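Local atomic coordinates of hypoxanthine-guanine phosphoribosyltransferase (Thermus thermophilus, PDB entry 3ACD), a protein that probably catalyses the transfer of a phosphoribosyl group from 5-phospho-alpha-D-ribose 1-diphosphate to hypoxanthine or guanine, yielding IMP or GMP for purine salvage. Residues Val126-Arg137 with Pro143-Ala154. Numbering follows the deposited sequence.
Sequences VRVAALLSKPSR and PIHYLGFEIEDA. With IMP (inosinic acid), chain B.
Lys134 and Ala154 meet where two parallel strands of the type I phosphoribosyltransferase fold run out beside the purine of IMP, a worked example of the C-terminal ends of neighbouring parallel strands placing a ligand-reading side chain. Lys134 NZ donates to IMP O6 at 2.9 Å and to IMP N7 at 3.2 Å; it also reaches Ala154 O, from above that carbonyl's plane. Water 1 accepts from Lys134 NZ and donates to Asp153 OD1. Behind NZ, the chain bends at chi3 (-67°), and Lys134 CG rests 3.5 Å from Ile151 CG1.

The ladder behind fixes the register: Ile151 N donates almost straight to Ser133 O; further back, Phe149 N bonds to Leu131 O, Gly148 N to Ala130 O, and Ala130 N to Tyr146 O. Both chains turn a corner together, at Leu131 and Gly148. On one face Leu132 CD2 packs against Phe149 CB; on the other Leu147 CD1 and Ile144 CD1 converge on Ser133 CB.

At the far end Arg127 lays CG over the centre of the His145 ring, while its NH1 meets Tyr146 OH at 2.9 Å within the guanidinium plane. Replacing Arg127 by an alanine is likely to strip the CG methylene from over the His145 ring, leaving CB, and to leave the tyrosine hydroxyl with Asp33 but without its arginine. His145 ND1 accepts from Val128 N at 3.0 Å, the donor standing 31° out of the imidazole plane.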
loop_
_atom_site.group_PDB
_atom_site.type_symbol
_atom_site.label_atom_id
_atom_site.label_comp_id
_atom_site.label_asym_id
_atom_site.label_seq_id
_atom_site.Cartn_x
_atom_site.Cartn_y
_atom_site.Cartn_z
ATOM N N VAL A 126 3.956 4.073 -21.399
ATOM C CA VAL A 126 3.993 3.140 -20.284
ATOM C C VAL A 126 5.428 2.793 -19.928
ATOM O O VAL A 126 6.215 2.406 -20.792
ATOM C CB VAL A 126 3.270 1.808 -20.605
ATOM C CG1 VAL A 126 3.345 0.877 -19.393
ATOM C CG2 VAL A 126 1.824 2.064 -20.989
ATOM N N ARG A 127 5.767 2.957 -18.655
ATOM C CA ARG A 127 7.084 2.588 -18.166
ATOM C C ARG A 127 6.859 1.684 -16.966
ATOM O O ARG A 127 5.777 1.684 -16.379
ATOM C CB ARG A 127 7.913 3.816 -17.785
ATOM C CG ARG A 127 8.518 4.499 -19.007
ATOM C CD ARG A 127 9.573 5.532 -18.646
ATOM N NE ARG A 127 10.168 6.094 -19.855
ATOM C CZ ARG A 127 11.120 7.021 -19.869
ATOM N NH1 ARG A 127 11.599 7.504 -18.730
ATOM N NH2 ARG A 127 11.591 7.467 -21.027
ATOM N N VAL A 128 7.874 0.911 -16.607
ATOM C CA VAL A 128 7.749 -0.025 -15.501
ATOM C C VAL A 128 8.734 0.214 -14.366
ATOM O O VAL A 128 9.924 0.439 -14.595
ATOM C CB VAL A 128 7.936 -1.480 -16.007
ATOM C CG1 VAL A 128 7.901 -2.459 -14.844
ATOM C CG2 VAL A 128 6.855 -1.817 -17.020
ATOM N N ALA A 129 8.222 0.172 -13.142
ATOM C CA ALA A 129 9.047 0.314 -11.949
ATOM C C ALA A 129 8.867 -1.002 -11.200
ATOM O O ALA A 129 7.740 -1.433 -10.965
ATOM C CB ALA A 129 8.564 1.479 -11.095
ATOM N N ALA A 130 9.976 -1.645 -10.849
ATOM C CA ALA A 130 9.935 -2.914 -10.136
ATOM C C ALA A 130 11.018 -2.916 -9.069
ATOM O O ALA A 130 12.138 -2.484 -9.322
ATOM C CB ALA A 130 10.160 -4.072 -11.108
ATOM N N LEU A 131 10.690 -3.395 -7.876
ATOM C CA LEU A 131 11.687 -3.422 -6.812
ATOM C C LEU A 131 12.798 -4.420 -7.124
ATOM O O LEU A 131 13.975 -4.111 -6.952
ATOM C CB LEU A 131 11.049 -3.792 -5.472
ATOM C CG LEU A 131 12.026 -3.801 -4.289
ATOM C CD1 LEU A 131 12.529 -2.379 -4.014
ATOM C CD2 LEU A 131 11.334 -4.362 -3.065
ATOM N N LEU A 132 12.420 -5.604 -7.602
ATOM C CA LEU A 132 13.389 -6.655 -7.895
ATOM C C LEU A 132 13.189 -7.329 -9.247
ATOM O O LEU A 132 12.129 -7.223 -9.862
ATOM C CB LEU A 132 13.313 -7.738 -6.817
ATOM C CG LEU A 132 13.413 -7.317 -5.348
ATOM C CD1 LEU A 132 12.957 -8.471 -4.463
ATOM C CD2 LEU A 132 14.838 -6.905 -5.020
ATOM N N SER A 133 14.223 -8.036 -9.692
ATOM C CA SER A 133 14.170 -8.769 -10.948
ATOM C C SER A 133 15.160 -9.927 -10.902
ATOM O O SER A 133 16.304 -9.756 -10.473
ATOM C CB SER A 133 14.507 -7.861 -12.132
ATOM O OG SER A 133 14.464 -8.599 -13.348
ATOM N N LYS A 134 14.700 -11.100 -11.332
ATOM C CA LYS A 134 15.514 -12.317 -11.378
ATOM C C LYS A 134 15.632 -12.695 -12.856
ATOM O O LYS A 134 14.975 -13.626 -13.328
ATOM C CB LYS A 134 14.823 -13.442 -10.595
ATOM C CG LYS A 134 14.659 -13.143 -9.107
ATOM C CD LYS A 134 14.037 -14.301 -8.333
ATOM C CE LYS A 134 12.585 -14.538 -8.728
ATOM N NZ LYS A 134 11.938 -15.571 -7.868
ATOM N N PRO A 135 16.480 -11.972 -13.602
ATOM C CA PRO A 135 16.694 -12.198 -15.033
ATOM C C PRO A 135 17.064 -13.608 -15.490
ATOM O O PRO A 135 16.767 -13.977 -16.626
ATOM C CB PRO A 135 17.758 -11.155 -15.391
ATOM C CG PRO A 135 18.521 -11.001 -14.116
ATOM C CD PRO A 135 17.419 -10.956 -13.090
ATOM N N SER A 136 17.696 -14.398 -14.629
ATOM C CA SER A 136 18.065 -15.753 -15.027
ATOM C C SER A 136 16.819 -16.616 -15.200
ATOM O O SER A 136 16.884 -17.707 -15.761
ATOM C CB SER A 136 19.012 -16.388 -13.997
ATOM O OG SER A 136 18.393 -16.579 -12.738
ATOM N N ARG A 137 15.681 -16.106 -14.731
ATOM C CA ARG A 137 14.408 -16.820 -14.820
ATOM C C ARG A 137 13.514 -16.299 -15.948
ATOM O O ARG A 137 12.466 -16.879 -16.234
ATOM C CB ARG A 137 13.657 -16.691 -13.490
ATOM C CG ARG A 137 14.264 -17.476 -12.340
ATOM C CD ARG A 137 13.593 -18.834 -12.209
ATOM N NE ARG A 137 12.178 -18.683 -11.878
ATOM C CZ ARG A 137 11.304 -19.683 -11.838
ATOM N NH1 ARG A 137 11.697 -20.920 -12.108
ATOM N NH2 ARG A 137 10.034 -19.444 -11.533
ATOM N N PRO A 143 10.240 -4.911 -20.318
ATOM C CA PRO A 143 11.046 -3.775 -19.881
ATOM C C PRO A 143 10.866 -3.399 -18.414
ATOM O O PRO A 143 9.797 -3.593 -17.832
ATOM C CB PRO A 143 10.571 -2.663 -20.803
ATOM C CG PRO A 143 9.099 -2.954 -20.885
ATOM C CD PRO A 143 9.067 -4.458 -21.088
ATOM N N ILE A 144 11.935 -2.880 -17.825
ATOM C CA ILE A 144 11.914 -2.398 -16.453
ATOM C C ILE A 144 12.772 -1.144 -16.516
ATOM O O ILE A 144 14.003 -1.216 -16.560
ATOM C CB ILE A 144 12.535 -3.389 -15.448
ATOM C CG1 ILE A 144 11.813 -4.736 -15.509
ATOM C CG2 ILE A 144 12.411 -2.818 -14.033
ATOM C CD1 ILE A 144 12.349 -5.759 -14.517
ATOM N N HIS A 145 12.112 0.007 -16.545
ATOM C CA HIS A 145 12.806 1.284 -16.640
ATOM C C HIS A 145 13.368 1.758 -15.312
ATOM O O HIS A 145 14.370 2.472 -15.272
ATOM C CB HIS A 145 11.854 2.332 -17.212
ATOM C CG HIS A 145 11.193 1.903 -18.484
ATOM N ND1 HIS A 145 10.162 0.989 -18.513
ATOM C CD2 HIS A 145 11.460 2.214 -19.776
ATOM C CE1 HIS A 145 9.822 0.754 -19.769
ATOM N NE2 HIS A 145 10.595 1.482 -20.554
ATOM N N TYR A 146 12.715 1.361 -14.227
ATOM C CA TYR A 146 13.141 1.744 -12.889
ATOM C C TYR A 146 13.213 0.488 -12.030
ATOM O O TYR A 146 12.214 0.039 -11.464
ATOM C CB TYR A 146 12.144 2.747 -12.310
ATOM C CG TYR A 146 11.952 3.941 -13.210
ATOM C CD1 TYR A 146 12.946 4.915 -13.332
ATOM C CD2 TYR A 146 10.800 4.074 -13.983
ATOM C CE1 TYR A 146 12.794 5.991 -14.206
ATOM C CE2 TYR A 146 10.639 5.142 -14.857
ATOM C CZ TYR A 146 11.638 6.095 -14.964
ATOM O OH TYR A 146 11.475 7.147 -15.830
ATOM N N LEU A 147 14.411 -0.075 -11.943
ATOM C CA LEU A 147 14.631 -1.296 -11.183
ATOM C C LEU A 147 15.364 -1.045 -9.879
ATOM O O LEU A 147 16.380 -0.355 -9.847
ATOM C CB LEU A 147 15.431 -2.292 -12.024
ATOM C CG LEU A 147 15.816 -3.595 -11.321
ATOM C CD1 LEU A 147 14.557 -4.365 -10.938
ATOM C CD2 LEU A 147 16.708 -4.430 -12.239
ATOM N N GLY A 148 14.844 -1.614 -8.799
ATOM C CA GLY A 148 15.494 -1.444 -7.517
ATOM C C GLY A 148 16.771 -2.262 -7.468
ATOM O O GLY A 148 17.873 -1.712 -7.378
ATOM N N PHE A 149 16.627 -3.580 -7.556
ATOM C CA PHE A 149 17.779 -4.476 -7.479
ATOM C C PHE A 149 17.664 -5.691 -8.393
ATOM O O PHE A 149 16.599 -6.307 -8.494
ATOM C CB PHE A 149 17.929 -5.003 -6.047
ATOM C CG PHE A 149 17.993 -3.933 -4.997
ATOM C CD1 PHE A 149 19.214 -3.377 -4.621
ATOM C CD2 PHE A 149 16.831 -3.491 -4.369
ATOM C CE1 PHE A 149 19.274 -2.394 -3.627
ATOM C CE2 PHE A 149 16.881 -2.512 -3.379
ATOM C CZ PHE A 149 18.103 -1.963 -3.007
ATOM N N GLU A 150 18.763 -6.046 -9.052
ATOM C CA GLU A 150 18.769 -7.244 -9.877
ATOM C C GLU A 150 19.341 -8.312 -8.950
ATOM O O GLU A 150 20.386 -8.101 -8.332
ATOM C CB GLU A 150 19.666 -7.077 -11.100
ATOM C CG GLU A 150 19.782 -8.347 -11.924
ATOM C CD GLU A 150 20.646 -8.165 -13.148
ATOM O OE1 GLU A 150 20.154 -7.596 -14.147
ATOM O OE2 GLU A 150 21.823 -8.578 -13.101
ATOM N N ILE A 151 18.663 -9.448 -8.841
ATOM C CA ILE A 151 19.128 -10.503 -7.947
ATOM C C ILE A 151 19.242 -11.874 -8.595
ATOM O O ILE A 151 18.720 -12.112 -9.685
ATOM C CB ILE A 151 18.195 -10.642 -6.719
ATOM C CG1 ILE A 151 16.795 -11.068 -7.176
ATOM C CG2 ILE A 151 18.120 -9.318 -5.969
ATOM C CD1 ILE A 151 15.842 -11.423 -6.042
ATOM N N GLU A 152 19.938 -12.774 -7.905
ATOM C CA GLU A 152 20.110 -14.136 -8.376
ATOM C C GLU A 152 18.788 -14.870 -8.176
ATOM O O GLU A 152 17.883 -14.369 -7.502
ATOM C CB GLU A 152 21.212 -14.844 -7.582
ATOM C CG GLU A 152 20.922 -14.966 -6.094
ATOM C CD GLU A 152 21.979 -15.767 -5.352
ATOM O OE1 GLU A 152 22.122 -16.975 -5.638
ATOM O OE2 GLU A 152 22.666 -15.187 -4.484
ATOM N N ASP A 153 18.689 -16.059 -8.756
ATOM C CA ASP A 153 17.485 -16.871 -8.651
ATOM C C ASP A 153 17.293 -17.404 -7.232
ATOM O O ASP A 153 18.052 -18.253 -6.766
ATOM C CB ASP A 153 17.567 -18.027 -9.651
ATOM C CG ASP A 153 16.364 -18.945 -9.591
ATOM O OD1 ASP A 153 15.305 -18.524 -9.083
ATOM O OD2 ASP A 153 16.477 -20.091 -10.072
ATOM N N ALA A 154 16.274 -16.889 -6.549
ATOM C CA ALA A 154 15.956 -17.307 -5.189
ATOM C C ALA A 154 14.549 -16.835 -4.837
ATOM O O ALA A 154 14.065 -15.853 -5.403
ATOM C CB ALA A 154 16.964 -16.711 -4.207
HETATM P P IMP B . 6.309 -13.680 -13.090
HETATM O O1P IMP B . 6.948 -15.007 -13.221
HETATM O O2P IMP B . 4.994 -13.632 -14.006
HETATM O O3P IMP B . 7.347 -12.539 -13.557
HETATM O "O5'" IMP B . 5.924 -13.456 -11.532
HETATM C "C5'" IMP B . 4.763 -12.693 -11.211
HETATM C "C4'" IMP B . 4.531 -12.647 -9.699
HETATM O "O4'" IMP B . 5.117 -13.813 -9.045
HETATM C "C3'" IMP B . 5.297 -11.463 -9.066
HETATM O "O3'" IMP B . 4.591 -10.231 -9.220
HETATM C "C2'" IMP B . 5.350 -11.910 -7.596
HETATM O "O2'" IMP B . 4.148 -11.560 -6.902
HETATM C "C1'" IMP B . 5.493 -13.438 -7.702
HETATM N N9 IMP B . 6.896 -13.818 -7.412
HETATM C C8 IMP B . 7.864 -14.200 -8.312
HETATM N N7 IMP B . 8.984 -14.455 -7.688
HETATM C C5 IMP B . 8.807 -14.248 -6.366
HETATM C C6 IMP B . 9.639 -14.357 -5.204
HETATM O O6 IMP B . 10.806 -14.700 -5.300
HETATM N N1 IMP B . 9.093 -14.056 -3.980
HETATM C C2 IMP B . 7.778 -13.664 -3.863
HETATM N N3 IMP B . 7.002 -13.563 -4.921
HETATM C C4 IMP B . 7.464 -13.838 -6.173
HETATM O O HOH W 1 12.777 -18.131 -8.432
HETATM O O HOH W 2 18.680 -13.871 -11.808
HETATM O O HOH W 3 20.711 -16.994 -10.487
HETATM O O HOH W 4 17.680 -19.229 -12.857
#